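Local coordinates for protein cephalosporin acylase (Bacillus halodurans, PDB 2NLZ) that is probably a gamma-glutamyltranspeptidase-like Ntn hydrolase that cleaves amide bonds, perhaps of cephalosporins, although its function is not established, at residues D168-E173 with Q180-T185; F186-R191 with E197-Q202. The protein carries 1 engineered substitution. All coordinates share one frame; numbering follows the deposited sequence. Where two conformers were deposited one is given.

Overall arrangement
Contact 1 and contact 2 follow one another along the chain in one helical, loop-rich region, their centres about 12 Å apart. Contact 1 pairs helix 157-173 with helix 180-186; contact 2 takes up the chain where the second helix runs out and folds the next loop against strand 198-199. They are tied directly: Trp199 NE1 of contact 2 lies 3.0 Å from Thr185 O of contact 1, a probable hydrogen bond, and Thr185 packs on Ser201. Trp182 of contact 1 also meets the ring of Phe186 in contact 2. The two centres lie about 24 and 25 Å from the centre of the chain, and no active-site residue is identified in either contact.

Contact 1 (D168-E173 with Q180-T185); sequences DRVKTE and QPWFDT. Engineered in segment 168-173: Val170 (natural residue Phe).
With CG anti to its carbonyl carbon (chi1 -69°), Phe183 sends its ring across to helix 157-173, where Val170 and Lys171 meet it. The lysine chain bends beyond CB, and in one of its two conformers Lys171 NZ stands over a ring face, 4.8 Å from the Phe183 centroid and 20° off the ring normal, so the cation-pi contact is only tentative. One face of the ring is backed by the neighbouring indole, with Trp182 CE3 offset toward the rim 3.9 Å above the plane. At the ring edge, near its plane, Val170 O approaches Phe183 CZ to 3.7 Å. Val170, an engineered replacement for phenylalanine, adds an apolar touch, its CG1 lying 3.8 Å from Phe183 CZ. The two helices form a helix-loop-helix hairpin, joined by a short loop and roughly antiparallel at 143°. Their segment axes come no closer than 11.7 Å, a wide spacing bridged mainly by the phenylalanine ring. On the second helix, Pro181 O takes two bonds from opposite faces of its plane, one from Thr185 N and one from Thr185 OG1 at 2.8 Å. Trp182 also meets, edge-to-face, Trp174 in the connecting loop and Phe381 elsewhere in the chain.

Contact 2 (F186-R191 with E197-Q202); sequences FAPKGR and EVWRSQ
Phe186 and Trp199 make the buried, close-packed half of this contact. Their side chains cross obliquely, and the phenyl and the indole's six-membered ring lie nearly parallel (22°) but slid apart, with centroids 5.8 Å from each other. Phe186 CD1 nevertheless comes within 3.6 Å of Trp199 CZ2. Pro188 CD meets the indole at its edge, 4.1 Å from Trp199 NE1, which is hydrogen-bonded to Thr185 O. The more solvent-facing half is ionic, firm at Arg191 and loose at Lys189. Glu197, extended with CG anti to its backbone N (chi1 -161°), reaches between these two basic side chains. Arg191 NH1 gives Glu197 OE2 a bond of 2.8 Å from above the carboxylate plane, the two flat groups being turned 66° apart, while Lys189 NZ binds Glu197 OE1 weakly at 3.3 Å. Glu197 OE2 also accepts from Arg194 N. With an alanine here, Lys189 and Arg191 would probably lose their shared countercharge and Arg194 N its acceptor, leaving the two basic ends freer to turn. Strand 198-199 pairs antiparallel with strand 153-154, Ser201 occupies the N-cap position of helix 202-212, and on helix 157-173 Trp163 meets Trp199 edge-to-face and Trp163 NE1 bonds Phe186 O.

Contact 1 (D168-E173 with Q180-T185)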
ATOM      1  N   ASP D 168      11.212 -22.017 -25.757  1.00 66.83           N
ATOM      2  CA  ASP D 168       9.840 -22.190 -26.267  1.00 72.13           C
ATOM      3  C   ASP D 168       9.544 -21.394 -27.530  1.00 76.13           C
ATOM      4  O   ASP D 168       8.868 -21.891 -28.441  1.00 78.09           O
ATOM      5  CB  ASP D 168       8.797 -21.837 -25.194  1.00 71.75           C
ATOM      6  CG  ASP D 168       8.630 -22.928 -24.143  1.00 74.36           C
ATOM      7  OD1 ASP D 168       9.023 -24.087 -24.395  1.00 66.36           O
ATOM      8  OD2 ASP D 168       8.095 -22.617 -23.059  1.00 69.87           O
ATOM      9  N   ARG D 169      10.038 -20.161 -27.578  1.00 78.27           N
ATOM     10  CA  ARG D 169       9.846 -19.307 -28.744  1.00 81.57           C
ATOM     11  C   ARG D 169      10.686 -19.800 -29.920  1.00 71.07           C
ATOM     12  O   ARG D 169      10.292 -19.710 -31.089  1.00 78.89           O
ATOM     13  CB  ARG D 169      10.204 -17.852 -28.407  1.00 88.79           C
ATOM     14  CG  ARG D 169      10.355 -16.957 -29.633  1.00 97.09           C
ATOM     15  CD  ARG D 169       9.749 -15.579 -29.427  1.00106.20           C
ATOM     16  NE  ARG D 169      10.764 -14.547 -29.252  1.00107.50           N
ATOM     17  CZ  ARG D 169      11.401 -13.943 -30.250  1.00103.14           C
ATOM     18  NH1 ARG D 169      11.143 -14.264 -31.512  1.00100.17           N
ATOM     19  NH2 ARG D 169      12.304 -13.014 -29.986  1.00104.55           N
ATOM     20  N   VAL D 170      11.832 -20.364 -29.581  1.00 38.71           N
ATOM     21  CA  VAL D 170      12.901 -20.583 -30.542  1.00 35.34           C
ATOM     22  C   VAL D 170      12.989 -22.037 -31.066  1.00 35.56           C
ATOM     23  O   VAL D 170      13.588 -22.279 -32.119  1.00 53.56           O
ATOM     24  CB  VAL D 170      14.236 -20.078 -29.917  1.00 31.03           C
ATOM     25  CG1 VAL D 170      15.396 -20.980 -30.253  1.00 29.67           C
ATOM     26  CG2 VAL D 170      14.485 -18.568 -30.204  1.00 25.02           C
ATOM     27  N   LYS D 171      12.386 -22.990 -30.349  1.00 60.35           N
ATOM     28  CA  LYS D 171      12.310 -24.382 -30.813  0.50 66.86           C
ATOM     29  C   LYS D 171      11.564 -24.450 -32.146  1.00 77.35           C
ATOM     30  O   LYS D 171      11.855 -25.302 -32.991  1.00 82.48           O
ATOM     31  CB  LYS D 171      11.636 -25.278 -29.759  0.50 59.40           C
ATOM     32  CG  LYS D 171      11.272 -26.712 -30.210  0.50 53.00           C
ATOM     33  CD  LYS D 171      12.448 -27.697 -30.121  0.50 40.28           C
ATOM     34  CE  LYS D 171      12.953 -28.165 -31.480  0.50  4.60           C
ATOM     35  NZ  LYS D 171      14.155 -29.031 -31.344  0.50  2.00           N
ATOM     36  N   THR D 172      10.616 -23.533 -32.334  1.00 87.07           N
ATOM     37  CA  THR D 172       9.827 -23.462 -33.562  1.00 97.44           C
ATOM     38  C   THR D 172      10.445 -22.540 -34.620  1.00 99.75           C
ATOM     39  O   THR D 172      10.344 -22.816 -35.814  1.00103.75           O
ATOM     40  CB  THR D 172       8.377 -23.010 -33.277  1.00100.21           C
ATOM     41  OG1 THR D 172       8.392 -21.758 -32.581  1.00101.86           O
ATOM     42  CG2 THR D 172       7.632 -24.053 -32.433  1.00 99.57           C
ATOM     43  N   GLU D 173      11.083 -21.455 -34.179  1.00101.14           N
ATOM     44  CA  GLU D 173      11.644 -20.445 -35.088  1.00102.97           C
ATOM     45  C   GLU D 173      13.042 -20.765 -35.607  1.00105.32           C
ATOM     46  O   GLU D 173      13.442 -20.272 -36.661  1.00101.38           O
ATOM     47  CB  GLU D 173      11.681 -19.077 -34.412  1.00103.26           C
ATOM     48  CG  GLU D 173      10.329 -18.416 -34.258  1.00104.34           C
ATOM     49  CD  GLU D 173      10.425 -17.031 -33.646  1.00104.55           C
ATOM     50  OE1 GLU D 173      11.502 -16.402 -33.737  1.00100.14           O
ATOM     51  OE2 GLU D 173       9.418 -16.567 -33.075  1.00104.66           O
ATOM     52  N   GLN D 180      21.684 -25.517 -34.228  1.00 50.66           N
ATOM     53  CA  GLN D 180      21.844 -26.780 -33.518  1.00 50.45           C
ATOM     54  C   GLN D 180      22.811 -26.711 -32.325  1.00 48.91           C
ATOM     55  O   GLN D 180      22.471 -27.212 -31.255  1.00 41.24           O
ATOM     56  CB  GLN D 180      22.208 -27.921 -34.482  1.00 55.39           C
ATOM     57  CG  GLN D 180      22.097 -29.324 -33.881  1.00 50.89           C
ATOM     58  CD  GLN D 180      20.687 -29.664 -33.436  1.00 48.47           C
ATOM     59  OE1 GLN D 180      19.715 -29.370 -34.132  1.00 50.17           O
ATOM     60  NE2 GLN D 180      20.570 -30.295 -32.275  1.00 44.88           N
ATOM     61  N   PRO D 181      24.010 -26.095 -32.492  1.00 46.86           N
ATOM     62  CA  PRO D 181      24.904 -26.067 -31.338  1.00 47.05           C
ATOM     63  C   PRO D 181      24.347 -25.303 -30.139  1.00 46.59           C
ATOM     64  O   PRO D 181      24.726 -25.601 -29.006  1.00 49.24           O
ATOM     65  CB  PRO D 181      26.154 -25.372 -31.882  1.00 49.50           C
ATOM     66  CG  PRO D 181      26.098 -25.579 -33.338  1.00 49.78           C
ATOM     67  CD  PRO D 181      24.651 -25.459 -33.656  1.00 45.24           C
ATOM     68  N   TRP D 182      23.456 -24.346 -30.390  1.00 42.87           N
ATOM     69  CA  TRP D 182      22.737 -23.653 -29.322  1.00 36.78           C
ATOM     70  C   TRP D 182      21.876 -24.618 -28.517  1.00 39.80           C
ATOM     71  O   TRP D 182      21.866 -24.573 -27.285  1.00 43.29           O
ATOM     72  CB  TRP D 182      21.860 -22.533 -29.886  1.00 34.09           C
ATOM     73  CG  TRP D 182      21.254 -21.652 -28.823  1.00 39.13           C
ATOM     74  CD1 TRP D 182      21.735 -20.452 -28.387  1.00 39.91           C
ATOM     75  CD2 TRP D 182      20.056 -21.902 -28.064  1.00 37.63           C
ATOM     76  NE1 TRP D 182      20.919 -19.939 -27.407  1.00 34.72           N
ATOM     77  CE2 TRP D 182      19.885 -20.808 -27.187  1.00 37.76           C
ATOM     78  CE3 TRP D 182      19.114 -22.940 -28.042  1.00 33.01           C
ATOM     79  CZ2 TRP D 182      18.812 -20.724 -26.300  1.00 35.89           C
ATOM     80  CZ3 TRP D 182      18.052 -22.856 -27.157  1.00 31.27           C
ATOM     81  CH2 TRP D 182      17.909 -21.758 -26.298  1.00 32.95           C
ATOM     82  N   PHE D 183      21.136 -25.472 -29.213  1.00 35.55           N
ATOM     83  CA  PHE D 183      20.338 -26.490 -28.552  1.00 37.51           C
ATOM     84  C   PHE D 183      21.217 -27.527 -27.858  1.00 44.22           C
ATOM     85  O   PHE D 183      20.844 -28.047 -26.816  1.00 46.88           O
ATOM     86  CB  PHE D 183      19.394 -27.176 -29.544  1.00 46.84           C
ATOM     87  CG  PHE D 183      18.281 -26.290 -30.039  1.00 46.89           C
ATOM     88  CD1 PHE D 183      17.140 -26.093 -29.273  1.00 53.53           C
ATOM     89  CD2 PHE D 183      18.373 -25.659 -31.270  1.00 51.42           C
ATOM     90  CE1 PHE D 183      16.119 -25.273 -29.724  1.00 59.38           C
ATOM     91  CE2 PHE D 183      17.354 -24.841 -31.730  1.00 55.30           C
ATOM     92  CZ  PHE D 183      16.225 -24.648 -30.955  1.00 57.62           C
ATOM     93  N   ASP D 184      22.380 -27.829 -28.430  1.00 44.08           N
ATOM     94  CA  ASP D 184      23.290 -28.799 -27.825  1.00 49.37           C
ATOM     95  C   ASP D 184      23.920 -28.251 -26.541  1.00 51.59           C
ATOM     96  O   ASP D 184      24.100 -28.991 -25.569  1.00 49.59           O
ATOM     97  CB  ASP D 184      24.377 -29.219 -28.818  1.00 50.95           C
ATOM     98  CG  ASP D 184      23.831 -30.036 -29.972  1.00 57.14           C
ATOM     99  OD1 ASP D 184      22.728 -30.612 -29.849  1.00 56.98           O
ATOM    100  OD2 ASP D 184      24.521 -30.105 -31.007  1.00 59.74           O
ATOM    101  N   THR D 185      24.227 -26.952 -26.552  1.00 49.87           N
ATOM    102  CA  THR D 185      24.872 -26.258 -25.441  1.00 42.37           C
ATOM    103  C   THR D 185      23.900 -25.817 -24.340  1.00 44.82           C
ATOM    104  O   THR D 185      24.149 -26.060 -23.164  1.00 46.11           O
ATOM    105  CB  THR D 185      25.620 -25.015 -25.949  1.00 41.64           C
ATOM    106  OG1 THR D 185      26.555 -25.409 -26.954  1.00 32.63           O
ATOM    107  CG2 THR D 185      26.349 -24.292 -24.818  1.00 47.41           C
TER

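Contact 2 (F186-R191 with E197-Q202)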
ATOM      1  N   PHE D 186      22.803 -25.168 -24.725  1.00 41.45           N
ATOM      2  CA  PHE D 186      21.913 -24.527 -23.751  1.00 37.01           C
ATOM      3  C   PHE D 186      20.628 -25.294 -23.459  1.00 40.48           C
ATOM      4  O   PHE D 186      19.908 -24.967 -22.510  1.00 40.20           O
ATOM      5  CB  PHE D 186      21.583 -23.101 -24.187  1.00 28.05           C
ATOM      6  CG  PHE D 186      22.777 -22.220 -24.291  1.00 30.76           C
ATOM      7  CD1 PHE D 186      23.552 -21.959 -23.176  1.00 21.44           C
ATOM      8  CD2 PHE D 186      23.132 -21.656 -25.499  1.00 28.74           C
ATOM      9  CE1 PHE D 186      24.656 -21.141 -23.261  1.00 29.29           C
ATOM     10  CE2 PHE D 186      24.242 -20.839 -25.601  1.00 31.40           C
ATOM     11  CZ  PHE D 186      25.005 -20.582 -24.481  1.00 31.90           C
ATOM     12  N   ALA D 187      20.335 -26.302 -24.277  1.00 45.06           N
ATOM     13  CA  ALA D 187      19.212 -27.197 -24.011  1.00 49.15           C
ATOM     14  C   ALA D 187      19.619 -28.666 -24.155  1.00 53.06           C
ATOM     15  O   ALA D 187      19.088 -29.370 -25.012  1.00 49.29           O
ATOM     16  CB  ALA D 187      18.064 -26.874 -24.933  1.00 44.74           C
ATOM     17  N   PRO D 188      20.552 -29.141 -23.303  1.00 61.95           N
ATOM     18  CA  PRO D 188      21.151 -30.446 -23.575  1.00 66.03           C
ATOM     19  C   PRO D 188      20.213 -31.619 -23.318  1.00 65.62           C
ATOM     20  O   PRO D 188      20.415 -32.694 -23.877  1.00 65.54           O
ATOM     21  CB  PRO D 188      22.351 -30.491 -22.623  1.00 65.03           C
ATOM     22  CG  PRO D 188      22.001 -29.586 -21.525  1.00 63.13           C
ATOM     23  CD  PRO D 188      21.083 -28.538 -22.066  1.00 62.26           C
ATOM     24  N   LYS D 189      19.193 -31.406 -22.492  1.00 67.50           N
ATOM     25  CA  LYS D 189      18.219 -32.448 -22.197  1.00 71.51           C
ATOM     26  C   LYS D 189      16.977 -32.353 -23.074  1.00 70.76           C
ATOM     27  O   LYS D 189      15.952 -32.950 -22.761  1.00 75.72           O
ATOM     28  CB  LYS D 189      17.812 -32.414 -20.722  1.00 76.93           C
ATOM     29  CG  LYS D 189      18.556 -33.399 -19.831  1.00 86.49           C
ATOM     30  CD  LYS D 189      19.543 -32.693 -18.922  1.00 87.20           C
ATOM     31  CE  LYS D 189      19.922 -33.580 -17.751  1.00 86.59           C
ATOM     32  NZ  LYS D 189      20.435 -32.772 -16.618  1.00 77.41           N
ATOM     33  N   GLY D 190      17.063 -31.604 -24.167  1.00 71.15           N
ATOM     34  CA  GLY D 190      15.929 -31.455 -25.078  1.00 72.88           C
ATOM     35  C   GLY D 190      14.854 -30.521 -24.547  1.00 72.32           C
ATOM     36  O   GLY D 190      13.716 -30.535 -25.017  1.00 75.39           O
ATOM     37  N   ARG D 191      15.227 -29.721 -23.553  1.00 68.32           N
ATOM     38  CA  ARG D 191      14.400 -28.645 -23.026  1.00 57.53           C
ATOM     39  C   ARG D 191      15.310 -27.661 -22.289  1.00 52.57           C
ATOM     40  O   ARG D 191      16.510 -27.904 -22.142  1.00 47.21           O
ATOM     41  CB  ARG D 191      13.269 -29.192 -22.134  1.00 59.72           C
ATOM     42  CG  ARG D 191      13.550 -29.316 -20.641  1.00 65.66           C
ATOM     43  CD  ARG D 191      14.202 -30.618 -20.264  1.00 75.85           C
ATOM     44  NE  ARG D 191      14.512 -30.644 -18.844  1.00 83.63           N
ATOM     45  CZ  ARG D 191      14.644 -31.742 -18.108  1.00 96.28           C
ATOM     46  NH1 ARG D 191      14.928 -31.621 -16.822  1.00106.37           N
ATOM     47  NH2 ARG D 191      14.484 -32.952 -18.635  1.00104.27           N
ATOM     48  N   GLU D 197      17.749 -27.545 -11.273  1.00 41.17           N
ATOM     49  CA  GLU D 197      18.497 -28.446 -12.133  1.00 46.90           C
ATOM     50  C   GLU D 197      19.881 -27.849 -12.377  1.00 42.23           C
ATOM     51  O   GLU D 197      20.012 -26.656 -12.595  1.00 41.90           O
ATOM     52  CB  GLU D 197      17.741 -28.657 -13.448  1.00 51.28           C
ATOM     53  CG  GLU D 197      18.150 -29.884 -14.251  1.00 61.82           C
ATOM     54  CD  GLU D 197      17.445 -29.956 -15.600  1.00 62.36           C
ATOM     55  OE1 GLU D 197      18.041 -30.484 -16.567  1.00 71.65           O
ATOM     56  OE2 GLU D 197      16.294 -29.484 -15.694  1.00 62.74           O
ATOM     57  N   VAL D 198      20.916 -28.677 -12.296  1.00 40.73           N
ATOM     58  CA  VAL D 198      22.274 -28.220 -12.553  1.00 41.13           C
ATOM     59  C   VAL D 198      22.548 -28.183 -14.050  1.00 43.36           C
ATOM     60  O   VAL D 198      22.256 -29.138 -14.776  1.00 49.69           O
ATOM     61  CB  VAL D 198      23.313 -29.115 -11.859  1.00 44.60           C
ATOM     62  CG1 VAL D 198      24.708 -28.836 -12.388  1.00 29.53           C
ATOM     63  CG2 VAL D 198      23.272 -28.906 -10.360  1.00 48.23           C
ATOM     64  N   TRP D 199      23.093 -27.066 -14.510  1.00 40.48           N
ATOM     65  CA  TRP D 199      23.516 -26.956 -15.893  1.00 38.16           C
ATOM     66  C   TRP D 199      25.010 -26.715 -15.906  1.00 39.67           C
ATOM     67  O   TRP D 199      25.536 -26.006 -15.048  1.00 42.47           O
ATOM     68  CB  TRP D 199      22.774 -25.823 -16.598  1.00 33.04           C
ATOM     69  CG  TRP D 199      23.227 -25.585 -17.994  1.00 38.68           C
ATOM     70  CD1 TRP D 199      22.811 -26.245 -19.109  1.00 39.31           C
ATOM     71  CD2 TRP D 199      24.193 -24.619 -18.435  1.00 34.59           C
ATOM     72  NE1 TRP D 199      23.454 -25.749 -20.218  1.00 38.12           N
ATOM     73  CE2 TRP D 199      24.306 -24.748 -19.833  1.00 35.02           C
ATOM     74  CE3 TRP D 199      24.968 -23.654 -17.785  1.00 26.07           C
ATOM     75  CZ2 TRP D 199      25.165 -23.950 -20.596  1.00 29.80           C
ATOM     76  CZ3 TRP D 199      25.819 -22.862 -18.542  1.00 31.29           C
ATOM     77  CH2 TRP D 199      25.910 -23.016 -19.933  1.00 31.59           C
ATOM     78  N   ARG D 200      25.685 -27.323 -16.875  1.00 39.17           N
ATOM     79  CA  ARG D 200      27.116 -27.165 -17.031  1.00 44.20           C
ATOM     80  C   ARG D 200      27.451 -27.064 -18.502  1.00 40.85           C
ATOM     81  O   ARG D 200      26.637 -27.399 -19.355  1.00 45.08           O
ATOM     82  CB  ARG D 200      27.862 -28.337 -16.396  1.00 47.89           C
ATOM     83  CG  ARG D 200      27.310 -29.712 -16.771  1.00 66.37           C
ATOM     84  CD  ARG D 200      28.076 -30.841 -16.085  1.00 70.46           C
ATOM     85  NE  ARG D 200      29.483 -30.878 -16.485  1.00 94.06           N
ATOM     86  CZ  ARG D 200      29.947 -31.511 -17.559  1.00 97.66           C
ATOM     87  NH1 ARG D 200      29.120 -32.170 -18.363  1.00 99.40           N
ATOM     88  NH2 ARG D 200      31.244 -31.483 -17.832  1.00 91.08           N
ATOM     89  N   SER D 201      28.652 -26.596 -18.791  1.00 37.86           N
ATOM     90  CA  SER D 201      29.120 -26.524 -20.151  1.00 42.47           C
ATOM     91  C   SER D 201      30.636 -26.671 -20.198  1.00 48.78           C
ATOM     92  O   SER D 201      31.377 -25.744 -19.834  1.00 41.25           O
ATOM     93  CB  SER D 201      28.681 -25.217 -20.785  1.00 39.22           C
ATOM     94  OG  SER D 201      29.121 -25.157 -22.122  1.00 49.57           O
ATOM     95  N   GLN D 202      31.083 -27.853 -20.632  1.00 52.51           N
ATOM     96  CA  GLN D 202      32.504 -28.121 -20.839  1.00 49.88           C
ATOM     97  C   GLN D 202      33.074 -27.198 -21.901  1.00 43.04           C
ATOM     98  O   GLN D 202      34.237 -26.809 -21.829  1.00 37.63           O
ATOM     99  CB  GLN D 202      32.757 -29.580 -21.231  1.00 56.99           C
ATOM    100  CG  GLN D 202      33.428 -30.423 -20.150  1.00 63.18           C
ATOM    101  CD  GLN D 202      34.836 -29.943 -19.772  1.00 57.30           C
ATOM    102  OE1 GLN D 202      35.500 -29.229 -20.535  1.00 39.09           O
ATOM    103  NE2 GLN D 202      35.298 -30.348 -18.590  1.00 51.82           N
TER